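Local structure of structural protein ORF273 (Acidianus two-tailed virus, 4ART) at residues 57-63 against 87-93; 83-87 against 132-137; 204-208 against 234-239. The protein is a thermo- and acid-stable structural protein of the virion with a new fold, whose precise role is not established. All coordinates share one frame; numbering follows the deposited sequence.

Contact 1: residues 57-63 against 87-93; sequences FYYYILR and IYAFVET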
loop_
_atom_site.group_PDB
_atom_site.type_symbol
_atom_site.label_atom_id
_atom_site.label_comp_id
_atom_site.label_asym_id
_atom_site.label_seq_id
_atom_site.Cartn_x
_atom_site.Cartn_y
_atom_site.Cartn_z
ATOM N N PHE A 57 11.300 -9.778 -2.192
ATOM C CA PHE A 57 10.028 -9.361 -2.770
ATOM C C PHE A 57 10.135 -8.843 -4.205
ATOM O O PHE A 57 9.161 -8.944 -4.944
ATOM C CB PHE A 57 9.295 -8.367 -1.860
ATOM C CG PHE A 57 9.010 -8.959 -0.496
ATOM C CD1 PHE A 57 9.964 -8.920 0.511
ATOM C CD2 PHE A 57 7.808 -9.615 -0.236
ATOM C CE1 PHE A 57 9.720 -9.517 1.751
ATOM C CE2 PHE A 57 7.564 -10.197 1.009
ATOM C CZ PHE A 57 8.516 -10.137 1.997
ATOM N N TYR A 58 11.298 -8.311 -4.602
ATOM C CA TYR A 58 11.481 -7.744 -5.934
ATOM C C TYR A 58 12.553 -8.465 -6.719
ATOM O O TYR A 58 13.613 -8.775 -6.171
ATOM C CB TYR A 58 11.756 -6.230 -5.867
ATOM C CG TYR A 58 10.661 -5.450 -5.170
ATOM C CD1 TYR A 58 9.493 -5.105 -5.839
ATOM C CD2 TYR A 58 10.777 -5.091 -3.830
ATOM C CE1 TYR A 58 8.469 -4.415 -5.196
ATOM C CE2 TYR A 58 9.757 -4.398 -3.174
ATOM C CZ TYR A 58 8.610 -4.050 -3.865
ATOM O OH TYR A 58 7.600 -3.374 -3.225
ATOM N N TYR A 59 12.271 -8.743 -7.995
ATOM C CA TYR A 59 13.212 -9.443 -8.856
ATOM C C TYR A 59 13.228 -8.885 -10.253
ATOM O O TYR A 59 12.247 -8.297 -10.704
ATOM C CB TYR A 59 12.824 -10.919 -9.013
ATOM C CG TYR A 59 12.733 -11.722 -7.745
ATOM C CD1 TYR A 59 13.826 -12.448 -7.279
ATOM C CD2 TYR A 59 11.519 -11.870 -7.079
ATOM C CE1 TYR A 59 13.736 -13.225 -6.131
ATOM C CE2 TYR A 59 11.419 -12.641 -5.927
ATOM C CZ TYR A 59 12.525 -13.326 -5.469
ATOM O OH TYR A 59 12.411 -14.101 -4.361
ATOM N N TYR A 60 14.319 -9.165 -10.978
ATOM C CA TYR A 60 14.385 -8.895 -12.402
ATOM C C TYR A 60 14.543 -10.231 -13.132
ATOM O O TYR A 60 15.253 -11.119 -12.662
ATOM C CB TYR A 60 15.570 -8.006 -12.767
ATOM C CG TYR A 60 15.579 -6.621 -12.148
ATOM C CD1 TYR A 60 14.476 -5.781 -12.252
ATOM C CD2 TYR A 60 16.737 -6.102 -11.580
ATOM C CE1 TYR A 60 14.506 -4.480 -11.733
ATOM C CE2 TYR A 60 16.782 -4.806 -11.077
ATOM C CZ TYR A 60 15.657 -4.003 -11.135
ATOM O OH TYR A 60 15.709 -2.730 -10.613
ATOM N N ILE A 61 13.889 -10.367 -14.274
ATOM C CA ILE A 61 14.061 -11.514 -15.144
ATOM C C ILE A 61 14.758 -10.948 -16.360
ATOM O O ILE A 61 14.308 -9.946 -16.937
ATOM C CB ILE A 61 12.783 -12.342 -15.491
ATOM C CG1 ILE A 61 12.058 -12.799 -14.209
ATOM C CG2 ILE A 61 13.135 -13.562 -16.370
ATOM C CD1 ILE A 61 10.708 -13.507 -14.422
ATOM N N LEU A 62 15.898 -11.554 -16.698
ATOM C CA LEU A 62 16.712 -11.145 -17.820
ATOM C C LEU A 62 16.192 -11.781 -19.088
ATOM O O LEU A 62 15.350 -12.694 -19.041
ATOM C CB LEU A 62 18.212 -11.439 -17.576
ATOM C CG LEU A 62 18.923 -10.610 -16.488
ATOM C CD1 LEU A 62 20.425 -10.691 -16.627
ATOM C CD2 LEU A 62 18.338 -9.218 -16.275
ATOM N N ARG A 63 16.637 -11.258 -20.227
ATOM C CA ARG A 63 16.179 -11.689 -21.540
ATOM C C ARG A 63 16.547 -13.187 -21.781
ATOM O O ARG A 63 15.840 -13.871 -22.498
ATOM C CB ARG A 63 16.751 -10.697 -22.593
ATOM C CG ARG A 63 16.113 -10.715 -23.972
ATOM C CD ARG A 63 14.705 -10.157 -24.073
ATOM N NE ARG A 63 14.098 -10.463 -25.374
ATOM C CZ ARG A 63 13.522 -11.622 -25.696
ATOM N NH1 ARG A 63 13.464 -12.614 -24.810
ATOM N NH2 ARG A 63 13.011 -11.803 -26.909
ATOM N N ILE A 87 17.409 -6.330 -18.475
ATOM C CA ILE A 87 16.157 -6.543 -17.741
ATOM C C ILE A 87 14.988 -6.652 -18.718
ATOM O O ILE A 87 14.738 -5.726 -19.497
ATOM C CB ILE A 87 15.932 -5.463 -16.648
ATOM C CG1 ILE A 87 17.072 -5.492 -15.620
ATOM C CG2 ILE A 87 14.543 -5.648 -15.966
ATOM C CD1 ILE A 87 17.220 -4.262 -14.795
ATOM N N TYR A 88 14.274 -7.781 -18.661
ATOM C CA TYR A 88 13.141 -8.097 -19.530
ATOM C C TYR A 88 11.790 -8.008 -18.778
ATOM O O TYR A 88 10.776 -7.600 -19.358
ATOM C CB TYR A 88 13.341 -9.509 -20.089
ATOM C CG TYR A 88 12.302 -9.972 -21.083
ATOM C CD1 TYR A 88 12.003 -9.214 -22.210
ATOM C CD2 TYR A 88 11.678 -11.210 -20.945
ATOM C CE1 TYR A 88 11.101 -9.672 -23.172
ATOM C CE2 TYR A 88 10.772 -11.680 -21.906
ATOM C CZ TYR A 88 10.490 -10.905 -23.015
ATOM O OH TYR A 88 9.603 -11.346 -23.959
ATOM N N ALA A 89 11.783 -8.409 -17.498
ATOM C CA ALA A 89 10.593 -8.399 -16.647
ATOM C C ALA A 89 10.946 -7.995 -15.236
ATOM O O ALA A 89 12.022 -8.348 -14.732
ATOM C CB ALA A 89 9.916 -9.771 -16.647
ATOM N N PHE A 90 10.041 -7.236 -14.603
ATOM C CA PHE A 90 10.157 -6.795 -13.209
ATOM C C PHE A 90 9.122 -7.588 -12.412
ATOM O O PHE A 90 7.985 -7.696 -12.836
ATOM C CB PHE A 90 9.911 -5.285 -13.097
ATOM C CG PHE A 90 9.901 -4.745 -11.690
ATOM C CD1 PHE A 90 11.076 -4.651 -10.955
ATOM C CD2 PHE A 90 8.721 -4.320 -11.102
ATOM C CE1 PHE A 90 11.067 -4.142 -9.653
ATOM C CE2 PHE A 90 8.708 -3.816 -9.806
ATOM C CZ PHE A 90 9.883 -3.703 -9.089
ATOM N N VAL A 91 9.536 -8.190 -11.296
ATOM C CA VAL A 91 8.668 -9.027 -10.471
ATOM C C VAL A 91 8.472 -8.371 -9.105
ATOM O O VAL A 91 9.438 -8.040 -8.440
ATOM C CB VAL A 91 9.221 -10.473 -10.308
ATOM C CG1 VAL A 91 8.219 -11.377 -9.593
ATOM C CG2 VAL A 91 9.637 -11.075 -11.634
ATOM N N GLU A 92 7.207 -8.211 -8.694
ATOM C CA GLU A 92 6.828 -7.720 -7.378
ATOM C C GLU A 92 6.090 -8.870 -6.675
ATOM O O GLU A 92 5.046 -9.332 -7.149
ATOM C CB GLU A 92 5.948 -6.464 -7.485
ATOM C CG GLU A 92 5.376 -5.984 -6.163
ATOM C CD GLU A 92 4.767 -4.592 -6.153
ATOM O OE1 GLU A 92 4.617 -3.982 -7.238
ATOM O OE2 GLU A 92 4.430 -4.112 -5.046
ATOM N N THR A 93 6.636 -9.325 -5.551
ATOM C CA THR A 93 6.042 -10.396 -4.764
ATOM C C THR A 93 5.378 -9.845 -3.502
ATOM O O THR A 93 6.013 -9.139 -2.720
ATOM C CB THR A 93 7.076 -11.471 -4.464
ATOM O OG1 THR A 93 7.705 -11.830 -5.691
ATOM C CG2 THR A 93 6.469 -12.702 -3.808
#

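Contact 2: residues 83-87 against 132-137; sequences SANDI and VPTPNL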
loop_
_atom_site.group_PDB
_atom_site.type_symbol
_atom_site.label_atom_id
_atom_site.label_comp_id
_atom_site.label_asym_id
_atom_site.label_seq_id
_atom_site.Cartn_x
_atom_site.Cartn_y
_atom_site.Cartn_z
ATOM N N SER A 83 24.054 -5.226 -16.642
ATOM C CA SER A 83 23.445 -4.123 -17.377
ATOM C C SER A 83 21.947 -4.053 -17.189
ATOM O O SER A 83 21.232 -5.043 -17.383
ATOM C CB SER A 83 23.762 -4.204 -18.863
ATOM O OG SER A 83 23.056 -3.184 -19.552
ATOM N N ALA A 84 21.468 -2.837 -16.941
ATOM C CA ALA A 84 20.044 -2.546 -16.798
ATOM C C ALA A 84 19.319 -2.822 -18.144
ATOM O O ALA A 84 18.114 -3.065 -18.149
ATOM C CB ALA A 84 19.838 -1.090 -16.339
ATOM N N ASN A 85 20.090 -2.883 -19.260
ATOM C CA ASN A 85 19.576 -3.153 -20.607
ATOM C C ASN A 85 19.116 -4.592 -20.779
ATOM O O ASN A 85 18.266 -4.857 -21.615
ATOM C CB ASN A 85 20.601 -2.772 -21.682
ATOM C CG ASN A 85 21.011 -1.321 -21.630
ATOM O OD1 ASN A 85 20.189 -0.409 -21.472
ATOM N ND2 ASN A 85 22.308 -1.071 -21.742
ATOM N N ASP A 86 19.632 -5.497 -19.947
ATOM C CA ASP A 86 19.290 -6.926 -19.961
ATOM C C ASP A 86 17.976 -7.274 -19.254
ATOM O O ASP A 86 17.498 -8.397 -19.384
ATOM C CB ASP A 86 20.466 -7.733 -19.370
ATOM C CG ASP A 86 21.731 -7.709 -20.210
ATOM O OD1 ASP A 86 21.619 -7.756 -21.462
ATOM O OD2 ASP A 86 22.826 -7.681 -19.625
ATOM N N ILE A 87 17.409 -6.330 -18.475
ATOM C CA ILE A 87 16.157 -6.543 -17.741
ATOM C C ILE A 87 14.988 -6.652 -18.718
ATOM O O ILE A 87 14.738 -5.726 -19.497
ATOM C CB ILE A 87 15.932 -5.463 -16.648
ATOM C CG1 ILE A 87 17.072 -5.492 -15.620
ATOM C CG2 ILE A 87 14.543 -5.648 -15.966
ATOM C CD1 ILE A 87 17.220 -4.262 -14.795
ATOM N N VAL A 132 19.082 5.487 -13.641
ATOM C CA VAL A 132 19.520 4.466 -14.595
ATOM C C VAL A 132 18.300 3.863 -15.283
ATOM O O VAL A 132 17.451 3.279 -14.616
ATOM C CB VAL A 132 20.494 3.405 -13.983
ATOM C CG1 VAL A 132 20.983 2.416 -15.041
ATOM C CG2 VAL A 132 21.684 4.074 -13.292
ATOM N N PRO A 133 18.172 4.055 -16.611
ATOM C CA PRO A 133 16.982 3.544 -17.306
ATOM C C PRO A 133 16.977 2.026 -17.519
ATOM O O PRO A 133 18.040 1.401 -17.589
ATOM C CB PRO A 133 17.004 4.324 -18.629
ATOM C CG PRO A 133 18.449 4.572 -18.894
ATOM C CD PRO A 133 19.074 4.780 -17.539
ATOM N N THR A 134 15.769 1.447 -17.667
ATOM C CA THR A 134 15.515 0.013 -17.970
ATOM C C THR A 134 14.722 0.046 -19.298
ATOM O O THR A 134 13.481 -0.048 -19.304
ATOM C CB THR A 134 14.782 -0.668 -16.790
ATOM O OG1 THR A 134 15.420 -0.293 -15.562
ATOM C CG2 THR A 134 14.721 -2.144 -16.886
ATOM N N PRO A 135 15.428 0.304 -20.427
ATOM C CA PRO A 135 14.714 0.502 -21.692
ATOM C C PRO A 135 14.094 -0.711 -22.360
ATOM O O PRO A 135 13.246 -0.503 -23.220
ATOM C CB PRO A 135 15.779 1.156 -22.591
ATOM C CG PRO A 135 17.038 0.586 -22.112
ATOM C CD PRO A 135 16.883 0.499 -20.614
ATOM N N ASN A 136 14.527 -1.941 -22.039
ATOM C CA ASN A 136 14.043 -3.155 -22.749
ATOM C C ASN A 136 13.048 -4.051 -21.962
ATOM O O ASN A 136 12.810 -5.233 -22.290
ATOM C CB ASN A 136 15.234 -3.922 -23.310
ATOM C CG ASN A 136 16.280 -2.991 -23.915
ATOM O OD1 ASN A 136 15.974 -2.061 -24.682
ATOM N ND2 ASN A 136 17.528 -3.170 -23.535
ATOM N N LEU A 137 12.464 -3.456 -20.922
ATOM C CA LEU A 137 11.494 -4.086 -20.049
ATOM C C LEU A 137 10.185 -4.277 -20.813
ATOM O O LEU A 137 9.627 -3.318 -21.345
ATOM C CB LEU A 137 11.300 -3.142 -18.871
ATOM C CG LEU A 137 10.621 -3.655 -17.643
ATOM C CD1 LEU A 137 11.273 -4.861 -17.090
ATOM C CD2 LEU A 137 10.717 -2.653 -16.609
HETATM O O HOH W 1 15.832 -3.120 -19.808
#

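Contact 3: residues 204-208 against 234-239; sequences ILAGY and KIAHAY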
loop_
_atom_site.group_PDB
_atom_site.type_symbol
_atom_site.label_atom_id
_atom_site.label_comp_id
_atom_site.label_asym_id
_atom_site.label_seq_id
_atom_site.Cartn_x
_atom_site.Cartn_y
_atom_site.Cartn_z
ATOM N N ILE A 204 -10.776 7.357 -15.619
ATOM C CA ILE A 204 -10.260 6.238 -16.373
ATOM C C ILE A 204 -11.194 5.019 -16.374
ATOM O O ILE A 204 -11.258 4.344 -17.392
ATOM C CB ILE A 204 -8.765 5.938 -15.997
ATOM C CG1 ILE A 204 -8.053 5.062 -17.040
ATOM C CG2 ILE A 204 -8.605 5.362 -14.555
ATOM C CD1 ILE A 204 -7.605 5.798 -18.304
ATOM N N LEU A 205 -11.921 4.734 -15.269
ATOM C CA LEU A 205 -12.772 3.528 -15.183
ATOM C C LEU A 205 -14.122 3.849 -14.597
ATOM O O LEU A 205 -14.186 4.287 -13.451
ATOM C CB LEU A 205 -12.064 2.435 -14.330
ATOM C CG LEU A 205 -10.859 1.727 -14.978
ATOM C CD1 LEU A 205 -10.005 1.037 -13.940
ATOM C CD2 LEU A 205 -11.289 0.773 -16.118
ATOM N N ALA A 206 -15.202 3.634 -15.375
ATOM C CA ALA A 206 -16.594 3.923 -15.020
ATOM C C ALA A 206 -16.786 5.345 -14.399
ATOM O O ALA A 206 -17.552 5.528 -13.455
ATOM C CB ALA A 206 -17.148 2.830 -14.118
ATOM N N GLY A 207 -16.057 6.323 -14.949
ATOM C CA GLY A 207 -16.119 7.714 -14.522
ATOM C C GLY A 207 -15.246 8.083 -13.338
ATOM O O GLY A 207 -15.251 9.237 -12.901
ATOM N N TYR A 208 -14.522 7.111 -12.791
ATOM C CA TYR A 208 -13.666 7.327 -11.628
ATOM C C TYR A 208 -12.230 7.542 -12.028
ATOM O O TYR A 208 -11.738 6.943 -12.996
ATOM C CB TYR A 208 -13.714 6.091 -10.713
ATOM C CG TYR A 208 -15.081 5.830 -10.124
ATOM C CD1 TYR A 208 -15.545 6.570 -9.044
ATOM C CD2 TYR A 208 -15.888 4.806 -10.615
ATOM C CE1 TYR A 208 -16.811 6.353 -8.514
ATOM C CE2 TYR A 208 -17.146 4.549 -10.058
ATOM C CZ TYR A 208 -17.591 5.315 -8.995
ATOM O OH TYR A 208 -18.814 5.076 -8.421
ATOM N N LYS A 234 -19.305 -2.012 -11.203
ATOM C CA LYS A 234 -19.218 -1.065 -12.324
ATOM C C LYS A 234 -17.760 -0.899 -12.763
ATOM O O LYS A 234 -17.453 -0.998 -13.950
ATOM C CB LYS A 234 -19.837 0.306 -11.956
ATOM C CG LYS A 234 -21.186 0.535 -12.621
ATOM C CD LYS A 234 -21.887 1.803 -12.144
ATOM C CE LYS A 234 -23.295 1.869 -12.710
ATOM N NZ LYS A 234 -23.848 3.256 -12.735
ATOM N N ILE A 235 -16.853 -0.713 -11.790
ATOM C CA ILE A 235 -15.420 -0.557 -12.047
ATOM C C ILE A 235 -14.856 -1.856 -12.624
ATOM O O ILE A 235 -14.087 -1.794 -13.586
ATOM C CB ILE A 235 -14.676 -0.100 -10.775
ATOM C CG1 ILE A 235 -15.148 1.311 -10.348
ATOM C CG2 ILE A 235 -13.149 -0.145 -11.005
ATOM C CD1 ILE A 235 -14.742 1.789 -8.947
ATOM N N ALA A 236 -15.215 -3.016 -12.014
ATOM C CA ALA A 236 -14.791 -4.351 -12.432
ATOM C C ALA A 236 -15.148 -4.577 -13.902
ATOM O O ALA A 236 -14.275 -4.954 -14.682
ATOM C CB ALA A 236 -15.477 -5.425 -11.582
ATOM N N HIS A 237 -16.416 -4.305 -14.280
ATOM C CA HIS A 237 -16.905 -4.463 -15.639
ATOM C C HIS A 237 -16.079 -3.651 -16.624
ATOM O O HIS A 237 -15.666 -4.202 -17.635
ATOM C CB HIS A 237 -18.398 -4.089 -15.738
ATOM C CG HIS A 237 -19.309 -5.162 -15.238
ATOM N ND1 HIS A 237 -20.421 -4.880 -14.449
ATOM C CD2 HIS A 237 -19.401 -6.444 -15.654
ATOM C CE1 HIS A 237 -21.010 -6.039 -14.244
ATOM N NE2 HIS A 237 -20.457 -7.001 -14.987
ATOM N N ALA A 238 -15.812 -2.355 -16.306
ATOM C CA ALA A 238 -15.025 -1.460 -17.158
ATOM C C ALA A 238 -13.575 -1.924 -17.244
ATOM O O ALA A 238 -13.014 -1.951 -18.326
ATOM C CB ALA A 238 -15.098 -0.024 -16.650
ATOM N N TYR A 239 -12.982 -2.304 -16.107
ATOM C CA TYR A 239 -11.620 -2.790 -16.026
ATOM C C TYR A 239 -11.394 -4.039 -16.908
ATOM O O TYR A 239 -10.420 -4.071 -17.652
ATOM C CB TYR A 239 -11.229 -3.047 -14.565
ATOM C CG TYR A 239 -9.896 -3.735 -14.422
ATOM C CD1 TYR A 239 -8.706 -3.047 -14.652
ATOM C CD2 TYR A 239 -9.822 -5.101 -14.182
ATOM C CE1 TYR A 239 -7.472 -3.696 -14.597
ATOM C CE2 TYR A 239 -8.594 -5.753 -14.082
ATOM C CZ TYR A 239 -7.416 -5.043 -14.274
ATOM O OH TYR A 239 -6.188 -5.673 -14.198
#

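Contact 1: residues 57-63 against 87-93
Tyr59 and Ile61 pair with Val91 and Ala89 in an antiparallel ladder between neighbouring strands of the mixed sheet, interrupted near one end by a classic beta bulge, where Tyr88 and Ala89 both face Ile61. At the bulge Ile61 O takes two N-H groups, Tyr88 N at 2.8 Å and Ala89 N at 3.0 Å.

On the face carrying Tyr58, Tyr60 and Phe90, the rings form a cluster. Phe90 meets both tyrosines rim to rim, Tyr60 at its edge (CE1 against CD1), while Tyr58 CD1 lies 3.6 Å from Phe90 CZ. Ile87 supplies the bump that fills one face of Tyr60: its CD1 sits over the middle of that ring, 3.7 Å from the centroid. Helix 70-78 borders this face, and Asp74 OD1 is hydrogen-bonded to Tyr60 OH. Alongside Tyr58, the extended Glu92 chain runs the same way and lays CG against the ring, while its OE1 is hydrogen-bonded to Tyr140 OH.

On the face of Tyr59, Ile61, Ala89 and Val91, the small Ala89 CB faces Ile61 CB at 4.0 Å, and Val91 CG2 meets Ile61 CD1. Ile61 also packs on helix 23-44.

Beyond the bulge, Arg63 bends at chi2 (71°) to lay its guanidinium on Tyr88 in a cation-pi stack, planes 13° apart, with Arg63 CD 3.4 Å from Tyr88 CD1.

Contact 2: residues 83-87 against 132-137
Ala84, Ile87 and Thr134 make the close-packed half of this loop-to-loop contact, in which a 3-10 turn opened by an ST turn (Asn85 N to Ser83 OG) leans on the irregular segment leading into strand 139-146. The chi1 of -46° sets the Thr134 methyl, rather than OG1, against Ile87: CG2 packs on Ile87 CB at 3.5 Å and touches Ile87 CG2 as well. Leu137 lies beside Ile87 and points the same way, so that its CD1 meets the same Ile87 CG2 at 3.5 Å. Farther along, Ala84 CB fits against Pro133 O and, less closely, Val132 CG1. Helix 113-123 backs the 132-137 segment, where Glu122 accepts from Thr134 N and Phe119 touches Leu137.

Toward solvent the contact becomes polar and sparser, with Asn85 and Asn136 both exposed. Pro135 CG lies 3.4 Å from Asn85 OD1. One water is lodged between the backbones: it accepts from Asn136 N and lies 2.8 Å from both Ala84 O and Ile87 O, bridging these carbonyls to Asn136 N. The single direct hydrogen bond is nearly straight (165°): Asn136 ND2, with its partner close to the amide plane, donates to a lone pair of Asn85 O at 2.7 Å.

Contact 3: residues 204-208 against 234-239
Leu205 and Ala206 bring a tight type I' beta turn, Leu205 to Tyr208, up against one flank of helix 229-242, with the backbones closest at Ala206 and Ile235, whose CA atoms are 5.5 Å apart. Ala206 and Gly207 both have positive phi, as this turn type requires, and Tyr208 N closes it on Leu205 O. Tyr208 O in turn accepts from both Ile204 N and Leu205 N, the signature of a classic beta bulge at the base of the turn, with Ile204 and Leu205 both facing Tyr208. On the other side, the helix keeps its own i to i+4 hydrogen bonds, Ala238 N to Lys234 O and Tyr239 N to Ile235 O. No hydrogen bond joins the two segments, so van der Waals packing, much of it against the helix backbone, carries the contact.

Three side chains of the turn pack on the helix. Leu205 reaches farthest along it: with CG beside the backbone N (chi1 -72°), the branch ending in CD2 lies over the peptide between Ala238 and Tyr239, 3.5 Å from Tyr239 N and 3.9 Å from Ala238 CB. The short methyl of Ala206 settles over the helix backbone near Lys234 O, its CB 4.3 Å from the CB atoms of both Lys234 and Ala238. Lys234 itself carries its amino end off from the turn.

At the other end Tyr208 and Ile235 cross at about a right angle. Helix 210-221 completes this apolar junction, Ile216 touching both Tyr208 and Ile235 and Ala213 touching Leu205. Tyr208 also packs on Asn192 of the second subunit. Within the crossing, the CD2 and CE2 side of the tyrosine ring rests on the isoleucine arm, with Tyr208 CD2 3.6 Å from Ile235 CG1.

Contacts 1 and 2 adjoin, their centres about 11 Å apart, and share Ile87, which passes from the turn at 83-87 into strand 87-96. Their segments alternate along the chain, 57-63, 83-87, 87-93 and then 132-137, and the loop before strand 139-146 packs where the chain enters strand 87-96. Arg63 N probably hydrogen-bonds to Asp86 O across the two. Contact 3 follows later in sequence, on the opposite side of the chain's centre, about 29 Å from contact 1 and about 33 Å from contact 2 between centres. It belongs to the helical part, around helices 210-221 and 229-242, where Tyr208 touches the second subunit.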